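Long-range contacts in ribonucleoside-diphosphate reductase subunit beta (Clostridium botulinum, PDB 6ZJK), which forms the iron-binding small (R2) subunit of ribonucleotide reductase, which converts ribonucleoside diphosphates to deoxyribonucleoside diphosphates: residues 67-72 with 234-239; 74-79 with 228-233. All coordinates share one frame; numbering follows the deposited sequence.

Contacts 1 and 2 pin the same chain path, the end of helix 58-68 and the loop leading to helix 79-84, onto successive turns of helix 225-255. Their centres are about 12 Å apart. Contact 1, about 13 Å from the chain centre, is the more deeply placed: three of its five touching residues are buried, and it joins a polar network to the iron site. Contact 2 lies about 19 Å from that centre, is partly buried and is made by carbon atoms meeting carbon atoms. The indole of Trp71 bridges them: its ring stacks on that of Tyr233, and Trp71 CE2 also packs 3.4 Å from Tyr233 CB.

Contact 1 of 2, residues 67-72 with 234-239; sequences LNNFWI and INRDEV. With FE (Fe (III) ion), chain G.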
# COMPACT_ATOMS: atom_id res chain seq x y z
N LEU A 67 11.12 5.62 1.82
CA LEU A 67 10.70 6.04 3.10
C LEU A 67 11.18 7.40 3.49
O LEU A 67 10.46 8.10 4.12
CB LEU A 67 11.12 5.04 4.15
CG LEU A 67 10.09 4.08 4.67
CD1 LEU A 67 9.40 3.31 3.62
CD2 LEU A 67 10.71 3.14 5.65
N ASN A 68 12.40 7.76 3.16
CA ASN A 68 12.90 9.08 3.47
C ASN A 68 12.26 10.21 2.65
O ASN A 68 12.46 11.33 2.91
CB ASN A 68 14.41 9.18 3.36
CG ASN A 68 15.15 8.37 4.41
OD1 ASN A 68 15.25 8.71 5.52
ND2 ASN A 68 15.59 7.26 4.01
N ASN A 69 11.51 9.86 1.65
CA ASN A 69 10.80 10.85 0.84
C ASN A 69 9.39 11.16 1.35
O ASN A 69 8.64 11.85 0.64
CB ASN A 69 10.70 10.37 -0.61
CG ASN A 69 12.00 10.52 -1.39
OD1 ASN A 69 12.89 11.29 -1.02
ND2 ASN A 69 12.10 9.78 -2.48
N PHE A 70 9.00 10.64 2.52
CA PHE A 70 7.62 10.78 3.01
C PHE A 70 7.24 12.25 3.23
O PHE A 70 8.01 13.04 3.78
CB PHE A 70 7.44 9.97 4.31
CG PHE A 70 6.08 10.12 4.97
CD1 PHE A 70 4.99 9.40 4.53
CD2 PHE A 70 5.91 10.93 6.08
CE1 PHE A 70 3.74 9.52 5.16
CE2 PHE A 70 4.67 11.05 6.72
CZ PHE A 70 3.59 10.35 6.25
N TRP A 71 6.04 12.60 2.81
CA TRP A 71 5.53 13.94 2.95
C TRP A 71 4.01 13.91 3.11
O TRP A 71 3.37 12.98 2.75
CB TRP A 71 5.96 14.83 1.77
CG TRP A 71 5.46 14.36 0.47
CD1 TRP A 71 5.85 13.28 -0.19
CD2 TRP A 71 4.43 14.96 -0.30
NE1 TRP A 71 5.14 13.15 -1.32
CE2 TRP A 71 4.26 14.18 -1.41
CE3 TRP A 71 3.64 16.08 -0.14
CZ2 TRP A 71 3.33 14.47 -2.37
CZ3 TRP A 71 2.72 16.36 -1.09
CH2 TRP A 71 2.58 15.57 -2.19
N ILE A 72 3.47 14.96 3.69
CA ILE A 72 2.06 15.11 3.93
C ILE A 72 1.61 16.37 3.25
O ILE A 72 1.99 17.43 3.61
CB ILE A 72 1.74 15.15 5.44
CG1 ILE A 72 2.27 13.91 6.15
CG2 ILE A 72 0.26 15.26 5.65
CD1 ILE A 72 2.03 13.89 7.63
N ILE A 234 5.63 15.33 -5.66
CA ILE A 234 5.12 14.26 -6.45
C ILE A 234 6.17 13.82 -7.46
O ILE A 234 6.32 12.69 -7.71
CB ILE A 234 3.86 14.66 -7.18
CG1 ILE A 234 2.76 15.10 -6.21
CG2 ILE A 234 3.33 13.55 -8.01
CD1 ILE A 234 1.43 15.21 -6.86
N ASN A 235 6.85 14.79 -8.06
CA ASN A 235 7.90 14.56 -9.05
C ASN A 235 8.99 13.71 -8.38
O ASN A 235 9.33 12.75 -8.90
CB ASN A 235 8.46 15.89 -9.52
CG ASN A 235 9.18 15.81 -10.86
OD1 ASN A 235 9.58 14.78 -11.33
ND2 ASN A 235 9.30 16.94 -11.47
N ARG A 236 9.46 14.10 -7.22
CA ARG A 236 10.40 13.34 -6.46
C ARG A 236 10.00 11.86 -6.30
O ARG A 236 10.75 11.00 -6.66
CB ARG A 236 10.67 13.98 -5.16
CG ARG A 236 11.78 13.31 -4.40
CD ARG A 236 12.11 14.05 -3.15
NE ARG A 236 11.11 13.94 -2.12
CZ ARG A 236 11.24 14.45 -0.93
NH1 ARG A 236 12.31 15.07 -0.62
NH2 ARG A 236 10.32 14.34 -0.03
N ASP A 237 8.78 11.57 -5.89
CA ASP A 237 8.34 10.23 -5.78
C ASP A 237 8.34 9.58 -7.16
O ASP A 237 8.74 8.50 -7.29
CB ASP A 237 6.91 10.11 -5.22
CG ASP A 237 6.77 10.45 -3.73
OD1 ASP A 237 7.71 10.59 -2.99
OD2 ASP A 237 5.66 10.62 -3.32
N GLU A 238 7.92 10.26 -8.20
CA GLU A 238 7.88 9.70 -9.52
C GLU A 238 9.23 9.18 -10.04
O GLU A 238 9.28 8.25 -10.70
CB GLU A 238 7.25 10.67 -10.49
CG GLU A 238 6.78 10.07 -11.76
CD GLU A 238 5.46 9.35 -11.62
OE1 GLU A 238 4.39 9.94 -11.61
OE2 GLU A 238 5.46 8.18 -11.44
N VAL A 239 10.29 9.85 -9.71
CA VAL A 239 11.60 9.40 -10.09
C VAL A 239 11.90 8.01 -9.57
O VAL A 239 12.35 7.21 -10.29
CB VAL A 239 12.66 10.36 -9.62
CG1 VAL A 239 14.01 9.74 -9.79
CG2 VAL A 239 12.56 11.60 -10.44
FE FE G . 3.82 7.07 -9.83
O HOH W 1 9.70 8.14 -3.14
O HOH W 2 4.13 8.92 -8.76
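Trp71 NE1 donates a nearly straight hydrogen bond to Asp237 OD2, 3.3 Å long with an angle of 173° at the hydrogen. The acceptor lies at the edge of the indole, practically in the ring plane, whereas the nitrogen meets the carboxylate from above, 36° out of its plane. Asp237 OD2 is also hydrogen-bonded to His140 NE2, and His140 is an iron ligand. This Trp-Asp-His-iron chain matches the motif of class I R2 subunits in the ferritin-like helical bundle, where it is thought to take part in radical transfer between the cofactor and the large subunit; a similar role is likely here. The next residue, Glu238, leaves the helix in a different direction and binds the second iron through OE2, together with Glu137, Glu204, His241 and a water. Two consecutive residues thus link the helix to both irons, Asp237 through His140 and Glu238 directly.

The other carboxylate oxygen is held through water. A single molecule accepts from Asn69 ND2 at 3.0 Å and donates to Asp237 OD1 at 3.2 Å, tying the loop to the same aspartate that receives the indole. Asn69 also engages Arg236. Asn69 OD1 lies over one face of the guanidinium, toward its rim, 3.4 Å from Arg236 NE; the angle is too poor for a hydrogen bond, and the amide and guanidinium planes are nearly parallel. Arg236 extends from the helix with CG anti to the backbone N (chi1 -173°) and bends at chi3, which brings NH2 to Asn69 O for a weak bond of 3.1 Å. Beyond the polar groups, Ile234 approaches the benzo part of the indole obliquely, and its CG1 comes to 3.9 Å from Trp71 CZ2.

Contact 2 of 2, residues 74-79 with 228-233; sequences EEISLN and STIFKY
Ile76 points its CB at helix 225-255, facing Ile230; Ile76 CA and Ile230 CA, the nearest such pair across the contact, are 7.4 Å apart. From CB the side chain divides. The CG2 branch reaches the methyl of Thr229, with Ile76 CG2 and Thr229 CG2 4.4 Å apart, a loose touch at the margin. The other branch starts with CG1 beside the backbone N (chi1 -68°) and serves as the stem that delivers CD1 to the helix. A chi2 of 149°, short of fully extended, sets the final direction of that methyl. At the tip, CD1 fits between two side chains one turn apart: it lies 4.0 Å from Ile230 CG1 and also 4.0 Å from Tyr233 CE2, approaching the phenol ring obliquely. Trp71 joins from earlier in the same loop, its CE3 4.1 Å from Ile76 CD1, so a single methyl touches an aliphatic chain and two aromatic rings.

Leu78 adds a second, smaller touch, Leu78 CD2 to Ile230 CD1 at 4.2 Å, while Ser77 between them directs its CB away from the helix. There Ser77 OG accepts from Asn79 N at 3.1 Å and 169°, forming an ST turn across Leu78, the N-cap residue of helix 79-84. The contact thus joins the loop between helices 58-68 and 79-84 to helix 225-255 of the R2 bundle. Helix 124-151 backs it, with Ile147 against Ile230 and Tyr146 OH hydrogen-bonded to Ile76 O. Because the meeting atoms are all carbons, the loop is probably held here by van der Waals packing and the hydrophobic effect, while directional bonding comes from its own turn, from Tyr146 and, at Glu74, from a salt bridge to Arg64 of the second subunit.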
# COMPACT_ATOMS: atom_id res chain seq x y z
N GLU A 74 -1.08 18.20 3.23
CA GLU A 74 -1.69 19.27 4.05
C GLU A 74 -0.76 20.09 4.89
O GLU A 74 -1.13 21.05 5.38
CB GLU A 74 -2.87 18.76 4.88
CG GLU A 74 -4.06 18.37 4.04
CD GLU A 74 -5.28 17.89 4.81
OE1 GLU A 74 -5.21 17.85 6.05
OE2 GLU A 74 -6.29 17.55 4.18
N GLU A 75 0.50 19.71 4.90
CA GLU A 75 1.48 20.45 5.64
C GLU A 75 2.08 21.59 4.80
O GLU A 75 2.89 22.32 5.28
CB GLU A 75 2.56 19.50 6.17
CG GLU A 75 2.36 19.02 7.60
CD GLU A 75 3.38 18.00 8.09
OE1 GLU A 75 3.18 17.43 9.15
OE2 GLU A 75 4.39 17.74 7.46
N ILE A 76 1.67 21.72 3.55
CA ILE A 76 2.15 22.76 2.69
C ILE A 76 1.06 23.80 2.55
O ILE A 76 0.04 23.52 2.06
CB ILE A 76 2.51 22.18 1.33
CG1 ILE A 76 3.71 21.28 1.46
CG2 ILE A 76 2.81 23.28 0.37
CD1 ILE A 76 3.68 20.17 0.47
N SER A 77 1.33 25.00 2.95
CA SER A 77 0.27 26.00 2.92
C SER A 77 0.03 26.55 1.52
O SER A 77 0.97 26.88 0.80
CB SER A 77 0.62 27.17 3.84
OG SER A 77 -0.07 28.32 3.42
N LEU A 78 -1.26 26.73 1.22
CA LEU A 78 -1.77 27.21 -0.06
C LEU A 78 -2.25 28.65 0.02
O LEU A 78 -2.98 29.11 -0.86
CB LEU A 78 -2.90 26.31 -0.57
CG LEU A 78 -2.47 24.90 -1.00
CD1 LEU A 78 -3.64 24.08 -1.57
CD2 LEU A 78 -1.31 24.94 -2.00
N ASN A 79 -1.91 29.37 1.10
CA ASN A 79 -2.50 30.67 1.36
C ASN A 79 -2.29 31.63 0.20
O ASN A 79 -3.19 32.41 -0.13
CB ASN A 79 -1.93 31.26 2.65
CG ASN A 79 -2.59 30.71 3.90
OD1 ASN A 79 -3.40 29.77 3.84
ND2 ASN A 79 -2.23 31.27 5.05
N SER A 228 2.76 24.37 -7.14
CA SER A 228 3.94 23.84 -7.80
C SER A 228 4.82 23.10 -6.79
O SER A 228 5.33 22.02 -7.09
CB SER A 228 4.68 24.98 -8.49
OG SER A 228 6.04 24.67 -8.74
N THR A 229 4.93 23.62 -5.56
CA THR A 229 5.66 22.91 -4.51
C THR A 229 5.10 21.51 -4.27
O THR A 229 5.87 20.53 -4.18
CB THR A 229 5.68 23.73 -3.22
OG1 THR A 229 6.37 24.96 -3.48
CG2 THR A 229 6.40 22.99 -2.12
N ILE A 230 3.78 21.37 -4.18
CA ILE A 230 3.20 20.03 -4.10
C ILE A 230 3.65 19.17 -5.28
O ILE A 230 4.03 18.00 -5.09
CB ILE A 230 1.66 20.11 -4.00
CG1 ILE A 230 1.25 20.66 -2.64
CG2 ILE A 230 1.03 18.74 -4.20
CD1 ILE A 230 -0.28 20.86 -2.46
N PHE A 231 3.67 19.72 -6.51
CA PHE A 231 4.05 18.89 -7.64
C PHE A 231 5.54 18.52 -7.63
O PHE A 231 5.89 17.48 -8.18
CB PHE A 231 3.65 19.55 -8.98
CG PHE A 231 2.21 19.26 -9.34
CD1 PHE A 231 1.86 18.02 -9.87
CD2 PHE A 231 1.20 20.18 -9.07
CE1 PHE A 231 0.51 17.70 -10.15
CE2 PHE A 231 -0.16 19.89 -9.35
CZ PHE A 231 -0.50 18.65 -9.89
N LYS A 232 6.41 19.32 -7.01
CA LYS A 232 7.80 18.90 -6.84
C LYS A 232 7.90 17.66 -5.96
O LYS A 232 8.76 16.79 -6.20
CB LYS A 232 8.65 20.03 -6.25
CG LYS A 232 8.88 21.21 -7.19
CD LYS A 232 9.61 22.31 -6.45
CE LYS A 232 9.83 23.52 -7.32
NZ LYS A 232 10.65 24.57 -6.64
N TYR A 233 7.06 17.56 -4.93
CA TYR A 233 7.11 16.37 -4.09
C TYR A 233 6.63 15.14 -4.85
O TYR A 233 7.22 14.06 -4.74
CB TYR A 233 6.28 16.58 -2.81
CG TYR A 233 7.00 17.35 -1.75
CD1 TYR A 233 7.87 16.71 -0.86
CD2 TYR A 233 6.84 18.72 -1.63
CE1 TYR A 233 8.55 17.41 0.11
CE2 TYR A 233 7.50 19.44 -0.64
CZ TYR A 233 8.35 18.77 0.23
OH TYR A 233 9.02 19.48 1.21